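Local coordinates for protein putative thiol-disulfide oxidoreductase (Bacteroides vulgatus, PDB 4GRF) that probably carries out thiol-disulfide exchange through its thioredoxin domain, the C-terminal part of a longer protein, at residues Ser7-Ile12 and Gly120-Lys125; Gly29-Val34 and Ile113-Pro118; Asn56-Lys61 and Thr135-Val140; Thr64-Ser69 and Asn89-Gln94. One frame throughout, in Å; residues are numbered along the deposited sequence.

Contact 1. Residues Ser7-Ile12 and Gly120-Lys125. With GSH (glutathione), chain H.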
# COMPACT_ATOMS: atom_id res chain seq x y z
N SER A 7 -10.34 -8.84 -9.35
CA SER A 7 -9.34 -9.89 -9.14
C SER A 7 -9.09 -10.09 -7.66
O SER A 7 -9.16 -9.14 -6.89
CB SER A 7 -8.00 -9.54 -9.81
OG SER A 7 -8.10 -9.49 -11.23
N VAL A 8 -8.75 -11.31 -7.27
CA VAL A 8 -8.28 -11.59 -5.92
C VAL A 8 -6.86 -11.06 -5.79
O VAL A 8 -5.98 -11.39 -6.60
CB VAL A 8 -8.29 -13.10 -5.63
CG1 VAL A 8 -7.70 -13.42 -4.27
CG2 VAL A 8 -9.72 -13.64 -5.76
N ALA A 9 -6.62 -10.23 -4.78
CA ALA A 9 -5.28 -9.68 -4.59
C ALA A 9 -4.31 -10.79 -4.18
O ALA A 9 -4.52 -11.49 -3.18
CB ALA A 9 -5.31 -8.59 -3.54
N PRO A 10 -3.24 -10.97 -4.96
CA PRO A 10 -2.22 -11.95 -4.60
C PRO A 10 -1.53 -11.70 -3.26
O PRO A 10 -1.50 -10.57 -2.74
CB PRO A 10 -1.22 -11.86 -5.75
CG PRO A 10 -2.01 -11.36 -6.89
CD PRO A 10 -2.99 -10.40 -6.29
N ALA A 11 -1.00 -12.77 -2.69
CA ALA A 11 -0.34 -12.69 -1.41
C ALA A 11 0.85 -11.71 -1.43
O ALA A 11 1.56 -11.58 -2.42
CB ALA A 11 0.11 -14.08 -0.96
N ILE A 12 1.03 -11.03 -0.30
CA ILE A 12 2.17 -10.15 -0.08
C ILE A 12 2.61 -10.32 1.38
O ILE A 12 1.76 -10.29 2.29
CB ILE A 12 1.83 -8.65 -0.26
CG1 ILE A 12 1.17 -8.34 -1.61
CG2 ILE A 12 3.09 -7.79 -0.12
CD1 ILE A 12 0.66 -6.92 -1.68
N GLY A 120 -10.54 -9.45 0.37
CA GLY A 120 -9.33 -9.60 -0.41
C GLY A 120 -9.42 -9.42 -1.93
O GLY A 120 -8.49 -9.76 -2.65
N LYS A 121 -10.53 -8.86 -2.40
CA LYS A 121 -10.72 -8.54 -3.79
C LYS A 121 -10.31 -7.11 -4.12
O LYS A 121 -10.58 -6.18 -3.35
CB LYS A 121 -12.20 -8.73 -4.14
CG LYS A 121 -12.50 -8.88 -5.62
CD LYS A 121 -13.97 -9.25 -5.84
CE LYS A 121 -14.87 -8.08 -5.49
NZ LYS A 121 -16.30 -8.33 -5.85
N ILE A 122 -9.67 -6.92 -5.27
CA ILE A 122 -9.29 -5.58 -5.70
C ILE A 122 -10.53 -4.85 -6.23
O ILE A 122 -11.15 -5.30 -7.20
CB ILE A 122 -8.20 -5.63 -6.77
CG1 ILE A 122 -6.97 -6.33 -6.19
CG2 ILE A 122 -7.84 -4.24 -7.25
CD1 ILE A 122 -5.87 -6.61 -7.19
N VAL A 123 -10.89 -3.74 -5.62
CA VAL A 123 -12.12 -3.05 -6.01
C VAL A 123 -11.89 -1.70 -6.67
O VAL A 123 -12.82 -1.13 -7.23
CB VAL A 123 -13.12 -2.92 -4.84
CG1 VAL A 123 -13.60 -4.29 -4.40
CG2 VAL A 123 -12.52 -2.15 -3.67
N ALA A 124 -10.66 -1.21 -6.61
CA ALA A 124 -10.29 0.03 -7.28
C ALA A 124 -8.79 0.10 -7.50
O ALA A 124 -7.99 -0.48 -6.75
CB ALA A 124 -10.76 1.24 -6.47
N LYS A 125 -8.41 0.80 -8.56
CA LYS A 125 -7.00 1.03 -8.85
C LYS A 125 -6.77 2.44 -9.43
O LYS A 125 -7.72 3.24 -9.58
CB LYS A 125 -6.49 -0.04 -9.81
CG LYS A 125 -7.38 -0.27 -11.02
CD LYS A 125 -6.77 -1.28 -11.98
CE LYS A 125 -7.67 -1.49 -13.18
NZ LYS A 125 -7.13 -2.55 -14.09
N1 GSH H . -5.10 -14.01 -13.94
CA1 GSH H . -4.35 -13.08 -14.84
C1 GSH H . -3.89 -13.77 -16.10
O11 GSH H . -4.12 -13.22 -17.20
O12 GSH H . -3.29 -14.87 -16.00
CB1 GSH H . -3.17 -12.51 -14.07
CG1 GSH H . -2.15 -11.85 -15.00
CD1 GSH H . -2.54 -10.41 -15.29
OE1 GSH H . -3.51 -9.87 -14.78
N2 GSH H . -1.74 -9.76 -16.14
CA2 GSH H . -1.98 -8.37 -16.45
C2 GSH H . -3.34 -8.14 -17.04
O2 GSH H . -3.73 -8.81 -17.98
CB2 GSH H . -0.91 -7.84 -17.40
SG2 GSH H . 0.76 -8.21 -16.84
N3 GSH H . -4.04 -7.17 -16.47
CA3 GSH H . -5.35 -6.74 -16.90
C3 GSH H . -5.70 -5.41 -16.27
O31 GSH H . -6.82 -4.91 -16.51
O32 GSH H . -4.87 -4.84 -15.52
O HOH W 1 -6.46 -11.29 -1.45
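Two backbone hydrogen bonds join residues 7-12 to residues 120-125. Ile122 N gives its hydrogen to Ser7 O at 2.8 Å, in a nearly straight line (177° at the hydrogen) and close to the C=O axis. Ala9 N reaches Gly120 O at 2.9 Å. Together they form a single beta bridge between Val8 and Lys121. Gly120 O is gripped twice, because a water also donates to it at 2.8 Å. The same water donates to Ala9 O, 2.6 Å away, and so adds a third, water-mediated link between the two backbones. Beside these bonds, Ala9 CB rests against Ile122 CG1 at 3.9 Å. Ile122 CG1 is anti to the carbonyl carbon, which also lays this branch alongside Ser7 O. The Lys121 chain starts near Ser7 O with its CG, then bends at chi3 and leads off.

In this thioredoxin fold the bridge fastens the N-terminal loop to strand 122-124, the last strand of the central mixed sheet. Gly120 has phi 93°, where a CB would jam against the preceding carbonyl. Further along, Val123 and Ala124 both face Leu115 in a classic beta bulge.

The second shell reaches the glutathione pocket. Ser7 OG is hydrogen-bonded to Ala4 O, and Lys125 NZ to Leu3 O. Past CG the Lys125 chain runs fully extended. Its NZ comes to 3.4 Å from O31 of the glycine carboxylate of glutathione, where its positive charge would probably help to stabilise the negative carboxylate. Cys106 holds that glutathione covalently, and its side chain lies about 9 Å from that of Ser7.

Contact 2. Residues Gly29-Val34 and Ile113-Pro118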
# COMPACT_ATOMS: atom_id res chain seq x y z
N GLY A 29 -10.95 -8.44 6.63
CA GLY A 29 -11.94 -7.78 7.46
C GLY A 29 -11.95 -6.27 7.31
O GLY A 29 -12.92 -5.62 7.68
N LYS A 30 -10.86 -5.71 6.77
CA LYS A 30 -10.76 -4.28 6.53
C LYS A 30 -10.59 -3.97 5.06
O LYS A 30 -10.13 -4.80 4.29
CB LYS A 30 -9.57 -3.69 7.27
CG LYS A 30 -9.71 -3.74 8.77
CD LYS A 30 -8.52 -3.10 9.45
CE LYS A 30 -8.67 -3.20 10.96
NZ LYS A 30 -7.65 -2.34 11.61
N TYR A 31 -11.02 -2.77 4.65
CA TYR A 31 -10.58 -2.20 3.40
C TYR A 31 -9.12 -1.81 3.59
O TYR A 31 -8.75 -1.27 4.63
CB TYR A 31 -11.41 -0.98 3.02
CG TYR A 31 -12.73 -1.35 2.42
CD1 TYR A 31 -12.84 -1.66 1.07
CD2 TYR A 31 -13.89 -1.35 3.19
CE1 TYR A 31 -14.07 -1.99 0.51
CE2 TYR A 31 -15.11 -1.68 2.63
CZ TYR A 31 -15.19 -2.01 1.30
OH TYR A 31 -16.42 -2.35 0.77
N VAL A 32 -8.30 -2.10 2.58
CA VAL A 32 -6.88 -1.81 2.65
C VAL A 32 -6.47 -1.11 1.37
O VAL A 32 -6.65 -1.65 0.29
CB VAL A 32 -6.05 -3.11 2.74
CG1 VAL A 32 -4.60 -2.77 3.05
CG2 VAL A 32 -6.62 -4.05 3.79
N LEU A 33 -5.88 0.07 1.50
CA LEU A 33 -5.20 0.68 0.40
C LEU A 33 -3.81 0.08 0.40
O LEU A 33 -3.11 0.12 1.43
CB LEU A 33 -5.10 2.19 0.62
CG LEU A 33 -5.10 3.17 -0.55
CD1 LEU A 33 -6.30 3.01 -1.49
CD2 LEU A 33 -5.13 4.57 0.05
N VAL A 34 -3.43 -0.52 -0.71
CA VAL A 34 -2.09 -1.06 -0.86
C VAL A 34 -1.28 -0.10 -1.75
O VAL A 34 -1.69 0.20 -2.88
CB VAL A 34 -2.14 -2.47 -1.45
CG1 VAL A 34 -0.74 -3.06 -1.53
CG2 VAL A 34 -3.03 -3.36 -0.62
N ILE A 113 -1.21 2.22 -6.58
CA ILE A 113 -2.06 2.28 -5.40
C ILE A 113 -3.44 1.72 -5.72
O ILE A 113 -4.14 2.22 -6.60
CB ILE A 113 -2.20 3.72 -4.89
CG1 ILE A 113 -0.82 4.35 -4.70
CG2 ILE A 113 -2.98 3.73 -3.58
CD1 ILE A 113 -0.87 5.81 -4.25
N ILE A 114 -3.81 0.68 -4.99
CA ILE A 114 -5.05 -0.03 -5.22
C ILE A 114 -5.84 -0.14 -3.91
O ILE A 114 -5.29 0.02 -2.84
CB ILE A 114 -4.82 -1.44 -5.78
CG1 ILE A 114 -3.98 -2.29 -4.80
CG2 ILE A 114 -4.11 -1.36 -7.13
CD1 ILE A 114 -3.82 -3.73 -5.21
N LEU A 115 -7.14 -0.43 -4.02
CA LEU A 115 -8.00 -0.62 -2.86
C LEU A 115 -8.48 -2.05 -2.87
O LEU A 115 -9.03 -2.53 -3.88
CB LEU A 115 -9.22 0.32 -2.88
CG LEU A 115 -10.10 0.25 -1.61
CD1 LEU A 115 -9.32 0.55 -0.34
CD2 LEU A 115 -11.31 1.15 -1.75
N VAL A 116 -8.22 -2.74 -1.77
CA VAL A 116 -8.64 -4.12 -1.55
C VAL A 116 -9.79 -4.17 -0.53
O VAL A 116 -9.76 -3.51 0.49
CB VAL A 116 -7.44 -4.96 -1.07
CG1 VAL A 116 -7.86 -6.39 -0.77
CG2 VAL A 116 -6.32 -4.91 -2.10
N ASP A 117 -10.82 -4.98 -0.82
CA ASP A 117 -11.97 -5.06 0.08
C ASP A 117 -11.73 -6.06 1.22
O ASP A 117 -10.69 -6.71 1.30
CB ASP A 117 -13.28 -5.31 -0.73
CG ASP A 117 -13.43 -6.74 -1.24
OD1 ASP A 117 -12.64 -7.61 -0.85
OD2 ASP A 117 -14.37 -6.99 -2.04
N PRO A 118 -12.65 -6.13 2.18
CA PRO A 118 -12.41 -6.95 3.38
C PRO A 118 -12.28 -8.45 3.10
O PRO A 118 -11.81 -9.21 3.95
CB PRO A 118 -13.64 -6.64 4.25
CG PRO A 118 -14.03 -5.27 3.86
CD PRO A 118 -13.78 -5.18 2.38
O HOH W 2 -8.72 -7.20 3.40
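Asp117 OD1 is held by two hydrogen bonds, from the backbone N atoms of Glu119 and Lys121. The first closes an Asx turn. Asp117 CG sits in the crowded position between the backbone N and the carbonyl carbon (chi1 75°), and the carboxylate leads away from residues 29-34.

Before the turn, two antiparallel strands pair. Val116 N donates to Val32 O at 2.8 Å, and Val32 N returns a bond to Val116 O. Val34 and Ile114 form a second hydrogen-bonded pair, with Val34 N 2.9 Å from Ile114 O. Leu33 and Leu115 between them are a non-hydrogen-bonded pair. These are strands 31-37 and 112-116 of the central sheet of the thioredoxin fold. Val32, Val34, Ile114 and Val116 line one face, where Val34 CG2 meets Val116 CG2 at 3.9 Å. Leu33 and Leu115 lie on the other face, under helix 129-140.

Pro118 CD sits over the centre of the Tyr31 ring, 3.6 Å from the centroid and only 7° off the ring normal, a CH-pi contact. Asp117 CB touches CE1 of the same ring obliquely, at 3.6 Å. An alanine in place of Tyr31 would lose the ring and would probably leave the Pro118 turn less well packed. At the same end Gly29 N donates to a lone pair of Pro118 O, and a water lies within hydrogen-bonding distance of both Lys30 O and Asp117 O.

Contact 3. Residues Asn56-Lys61 and Thr135-Val140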
# COMPACT_ATOMS: atom_id res chain seq x y z
N ASN A 56 -6.31 8.99 8.35
CA ASN A 56 -6.88 9.61 9.51
C ASN A 56 -8.41 9.62 9.51
O ASN A 56 -9.00 9.43 10.52
CB ASN A 56 -6.32 11.02 9.72
CG ASN A 56 -4.95 11.02 10.36
OD1 ASN A 56 -4.60 10.11 11.08
ND2 ASN A 56 -4.17 12.03 10.10
N ALA A 57 -9.02 9.86 8.38
CA ALA A 57 -10.47 9.96 8.26
C ALA A 57 -11.17 8.63 8.48
O ALA A 57 -12.25 8.60 9.05
CB ALA A 57 -10.83 10.51 6.90
N PHE A 58 -10.55 7.54 8.03
CA PHE A 58 -11.20 6.21 8.00
C PHE A 58 -10.59 5.07 8.85
O PHE A 58 -11.18 3.96 8.93
CB PHE A 58 -11.28 5.78 6.53
CG PHE A 58 -12.04 6.74 5.69
CD1 PHE A 58 -13.41 6.92 5.90
CD2 PHE A 58 -11.41 7.56 4.78
CE1 PHE A 58 -14.12 7.84 5.17
CE2 PHE A 58 -12.13 8.49 4.05
CZ PHE A 58 -13.48 8.63 4.24
N LYS A 59 -9.44 5.31 9.47
CA LYS A 59 -8.74 4.28 10.25
C LYS A 59 -9.58 3.68 11.39
O LYS A 59 -9.27 2.60 11.86
CB LYS A 59 -7.43 4.83 10.85
CG LYS A 59 -7.62 6.01 11.78
CD LYS A 59 -6.30 6.66 12.22
CE LYS A 59 -6.58 7.88 13.09
NZ LYS A 59 -5.38 8.71 13.38
N ASP A 60 -10.61 4.37 11.84
CA ASP A 60 -11.41 3.84 12.93
C ASP A 60 -12.63 3.07 12.40
O ASP A 60 -13.40 2.52 13.18
CB ASP A 60 -11.86 4.96 13.87
CG ASP A 60 -10.69 5.66 14.55
OD1 ASP A 60 -9.71 4.98 14.92
OD2 ASP A 60 -10.75 6.90 14.72
N LYS A 61 -12.78 3.01 11.08
CA LYS A 61 -14.00 2.46 10.48
C LYS A 61 -13.82 1.21 9.62
O LYS A 61 -14.68 0.92 8.79
CB LYS A 61 -14.68 3.54 9.64
CG LYS A 61 -14.90 4.85 10.35
CD LYS A 61 -15.46 5.87 9.38
CE LYS A 61 -15.92 7.14 10.09
NZ LYS A 61 -16.87 7.89 9.23
N THR A 135 -12.49 7.89 -3.18
CA THR A 135 -12.74 6.48 -3.47
C THR A 135 -12.85 5.67 -2.19
O THR A 135 -13.76 4.84 -2.03
CB THR A 135 -11.67 5.88 -4.41
OG1 THR A 135 -11.71 6.58 -5.66
CG2 THR A 135 -11.93 4.39 -4.65
N VAL A 136 -11.95 5.92 -1.24
CA VAL A 136 -12.03 5.20 0.01
C VAL A 136 -13.32 5.55 0.73
O VAL A 136 -13.98 4.69 1.29
CB VAL A 136 -10.80 5.47 0.91
CG1 VAL A 136 -11.02 4.91 2.30
CG2 VAL A 136 -9.55 4.89 0.27
N GLU A 137 -13.69 6.83 0.72
CA GLU A 137 -14.92 7.26 1.39
C GLU A 137 -16.13 6.49 0.85
O GLU A 137 -16.97 6.00 1.61
CB GLU A 137 -15.11 8.75 1.15
CG GLU A 137 -16.31 9.35 1.87
CD GLU A 137 -16.41 10.84 1.64
OE1 GLU A 137 -15.94 11.31 0.58
OE2 GLU A 137 -16.94 11.54 2.51
N LYS A 138 -16.19 6.40 -0.47
CA LYS A 138 -17.25 5.69 -1.18
C LYS A 138 -17.42 4.24 -0.72
O LYS A 138 -18.54 3.77 -0.53
CB LYS A 138 -16.99 5.75 -2.68
CG LYS A 138 -17.83 4.84 -3.55
CD LYS A 138 -17.33 4.89 -4.99
CE LYS A 138 -18.24 4.14 -5.96
NZ LYS A 138 -18.28 2.67 -5.70
N PHE A 139 -16.32 3.54 -0.53
CA PHE A 139 -16.38 2.13 -0.18
C PHE A 139 -16.54 1.94 1.32
O PHE A 139 -17.27 1.06 1.77
CB PHE A 139 -15.12 1.39 -0.68
CG PHE A 139 -15.17 1.04 -2.13
CD1 PHE A 139 -15.79 -0.13 -2.54
CD2 PHE A 139 -14.58 1.85 -3.07
CE1 PHE A 139 -15.85 -0.47 -3.88
CE2 PHE A 139 -14.63 1.51 -4.42
CZ PHE A 139 -15.25 0.35 -4.82
N VAL A 140 -15.86 2.74 2.12
CA VAL A 140 -15.90 2.56 3.56
C VAL A 140 -17.19 3.13 4.15
O VAL A 140 -17.80 2.50 4.99
CB VAL A 140 -14.64 3.17 4.24
CG1 VAL A 140 -14.75 3.15 5.75
CG2 VAL A 140 -13.41 2.39 3.78
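Two helices of the thioredoxin fold, 48-58 and 129-140, meet here on the same face of the central sheet. The contact is apolar, and no hydrogen bond crosses it. Phe58, near the C-terminal end of helix 48-58, carries most of it. Its CG is anti to the carbonyl carbon (chi1 -58°), which sends the ring toward residues 135-140. The ring reaches three of them. CD2 lies against Val136 CG1 at 3.7 Å. CZ, the tip of the ring, presses on both CA and CB of Glu137, with CB at 3.5 Å. CD1 reaches Val140 CG1 at 4.0 Å.

The two valines share one conformation: in each, CG1 is anti to the backbone N. They lie one helical turn apart, so both CG1 branches serve the same ring. Glu137 CG is also anti to its N, and the chain runs on extended past the ring tip. Its carboxylate plane is turned 56° from the ring plane. Ala57 CB, from the same helix, lies over one face of the ring, offset toward its rim. Outside these segments Tyr133 meets the ring as well, and Phe63 of strand 63-69 touches both Phe58 and Val136.

A type I beta turn runs from Phe58 to Lys61, closed by Lys61 N to Phe58 O at 2.8 Å. It brings Lys61 CB to 3.9 Å from Val140 CG1, while the rest of that side chain leads away. On the far side of the turn, Lys59 NZ donates to Asn56 OD1 at 2.8 Å, from above the plane of the carbonyl.

Contact 4. Residues Thr64-Ser69 and Asn89-Gln94. With SO4 (sulfate ion), chain E.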
# COMPACT_ATOMS: atom_id res chain seq x y z
N THR A 64 -7.38 0.41 6.60
CA THR A 64 -5.99 0.74 6.85
C THR A 64 -5.20 0.92 5.54
O THR A 64 -5.72 0.73 4.44
CB THR A 64 -5.31 -0.28 7.78
OG1 THR A 64 -4.06 0.24 8.24
CG2 THR A 64 -5.11 -1.63 7.10
N ILE A 65 -3.95 1.35 5.68
CA ILE A 65 -3.03 1.42 4.55
C ILE A 65 -1.89 0.46 4.81
O ILE A 65 -1.33 0.39 5.92
CB ILE A 65 -2.49 2.85 4.32
CG1 ILE A 65 -3.67 3.84 4.12
CG2 ILE A 65 -1.51 2.87 3.16
CD1 ILE A 65 -3.26 5.30 3.96
N TYR A 66 -1.57 -0.30 3.77
CA TYR A 66 -0.48 -1.26 3.77
C TYR A 66 0.53 -0.81 2.71
O TYR A 66 0.29 -0.90 1.50
CB TYR A 66 -1.03 -2.65 3.47
CG TYR A 66 -0.06 -3.83 3.46
CD1 TYR A 66 0.67 -4.18 4.59
CD2 TYR A 66 0.04 -4.65 2.35
CE1 TYR A 66 1.51 -5.28 4.59
CE2 TYR A 66 0.88 -5.74 2.33
CZ TYR A 66 1.61 -6.07 3.45
OH TYR A 66 2.43 -7.17 3.42
N GLY A 67 1.65 -0.26 3.17
CA GLY A 67 2.68 0.20 2.25
C GLY A 67 3.70 -0.88 2.00
O GLY A 67 4.17 -1.55 2.95
N VAL A 68 4.02 -1.08 0.72
CA VAL A 68 4.89 -2.15 0.27
C VAL A 68 6.03 -1.58 -0.54
O VAL A 68 5.82 -1.09 -1.64
CB VAL A 68 4.10 -3.17 -0.58
CG1 VAL A 68 5.00 -4.32 -1.01
CG2 VAL A 68 2.89 -3.67 0.18
N SER A 69 7.24 -1.60 0.04
CA SER A 69 8.41 -1.04 -0.65
C SER A 69 9.27 -2.09 -1.29
O SER A 69 9.48 -3.18 -0.75
CB SER A 69 9.27 -0.20 0.29
OG SER A 69 10.47 0.22 -0.34
N ASN A 89 0.87 0.97 8.18
CA ASN A 89 1.55 -0.32 8.16
C ASN A 89 2.52 -0.32 6.99
O ASN A 89 2.09 -0.35 5.84
CB ASN A 89 0.54 -1.45 7.99
CG ASN A 89 -0.39 -1.56 9.18
OD1 ASN A 89 0.02 -2.01 10.25
ND2 ASN A 89 -1.63 -1.15 9.01
N GLN A 90 3.81 -0.26 7.27
CA GLN A 90 4.83 -0.22 6.23
C GLN A 90 5.68 -1.48 6.25
O GLN A 90 6.30 -1.80 7.29
CB GLN A 90 5.76 0.98 6.48
CG GLN A 90 5.11 2.34 6.35
CD GLN A 90 4.99 2.80 4.90
OE1 GLN A 90 4.96 1.99 3.97
NE2 GLN A 90 4.90 4.11 4.70
N VAL A 91 5.76 -2.18 5.12
CA VAL A 91 6.66 -3.32 5.01
C VAL A 91 7.65 -3.15 3.88
O VAL A 91 7.39 -2.45 2.90
CB VAL A 91 5.93 -4.67 4.82
CG1 VAL A 91 5.02 -4.94 6.01
CG2 VAL A 91 5.19 -4.72 3.49
N LEU A 92 8.79 -3.80 4.05
CA LEU A 92 9.82 -3.90 3.02
C LEU A 92 9.90 -5.33 2.52
O LEU A 92 10.07 -6.26 3.32
CB LEU A 92 11.16 -3.48 3.61
CG LEU A 92 12.36 -3.48 2.67
CD1 LEU A 92 12.15 -2.50 1.53
CD2 LEU A 92 13.63 -3.16 3.44
N LEU A 93 9.80 -5.49 1.21
CA LEU A 93 9.90 -6.81 0.58
C LEU A 93 11.34 -7.32 0.70
O LEU A 93 12.31 -6.56 0.56
CB LEU A 93 9.49 -6.77 -0.87
CG LEU A 93 8.02 -6.43 -1.14
CD1 LEU A 93 7.74 -6.36 -2.63
CD2 LEU A 93 7.11 -7.43 -0.45
N GLN A 94 11.47 -8.59 0.99
CA GLN A 94 12.80 -9.20 0.93
C GLN A 94 13.18 -9.31 -0.54
O GLN A 94 12.33 -9.49 -1.41
CB GLN A 94 12.81 -10.53 1.65
CG GLN A 94 12.20 -10.40 3.04
CD GLN A 94 12.75 -11.40 4.03
OE1 GLN A 94 11.99 -12.03 4.76
NE2 GLN A 94 14.06 -11.55 4.07
S SO4 E . -3.85 -0.23 11.83
O1 SO4 E . -5.02 -0.44 12.71
O2 SO4 E . -4.22 0.77 10.78
O3 SO4 E . -2.70 0.29 12.62
O4 SO4 E . -3.46 -1.53 11.22
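Thr64 OG1 is anti to its backbone N (chi1 -167°), and Asn89 CG is anti to its carbonyl carbon (chi1 -66°). These torsions turn both polar ends to one bound sulfate, probably from the crystallisation liquor. Thr64 OG1 donates to sulfate O2 at 2.6 Å. Asn89 ND2 donates to sulfate O4 at 2.9 Å, almost straight. Tyr55 OH is a third partner of the ion. Asn89 ND2 also makes a weak bond to Ile65 O, which Asn89 N grips too. Replacing Asn89 by an alanine would remove both hydrogen bonds of ND2 and would probably loosen this end of the strand pair, though the Asn89 N bond would stay.

Behind this end, strands 63-69 and 89-92 run parallel, joined through helix 74-84 in a beta-alpha-beta unit, consistent with the helix-and-strand insertion that TlpA-like proteins add to the thioredoxin core. Gly67 N donates to Asn89 O at 2.7 Å, and Val91 N to Gly67 O at 2.8 Å. Ser69 N to Val91 O and Leu93 N to Ser69 O continue the pairing.

Gln90 bends at chi2, laying OE1 3.4 Å from Gly67 CA. A CB at Gly67 would collide with that oxygen. Gln90 NE2 is held by Ser86 O. On the other face, Val91 CG1 meets Tyr66 CE1 at 3.8 Å, and Tyr66 OH is hydrogen-bonded to Val22 O. Val68 CG1 packs against Leu93 CG at 3.7 Å.

Contacts 1, 2 and 4 all reach the central mixed sheet, whose strand order is 89-92, 63-69, 31-37, 112-116, 122-124. Contact 4 joins the first two strands and contact 2 the third and fourth; contact 1 ties the N-terminal loop to the fifth. Centres of contacts 1 and 2 are about 8 Å apart, those of contacts 2 and 4 about 13 Å. Along the chain contact 4 is nested inside contact 2, and contact 2 inside contact 1. Contact 3 crosses contacts 1 and 2. It lies on one face of the sheet, about 10 Å from contact 2. Contact 1 alone includes a residue of the glutathione pocket, at the domain edge; the others join its strands and helices.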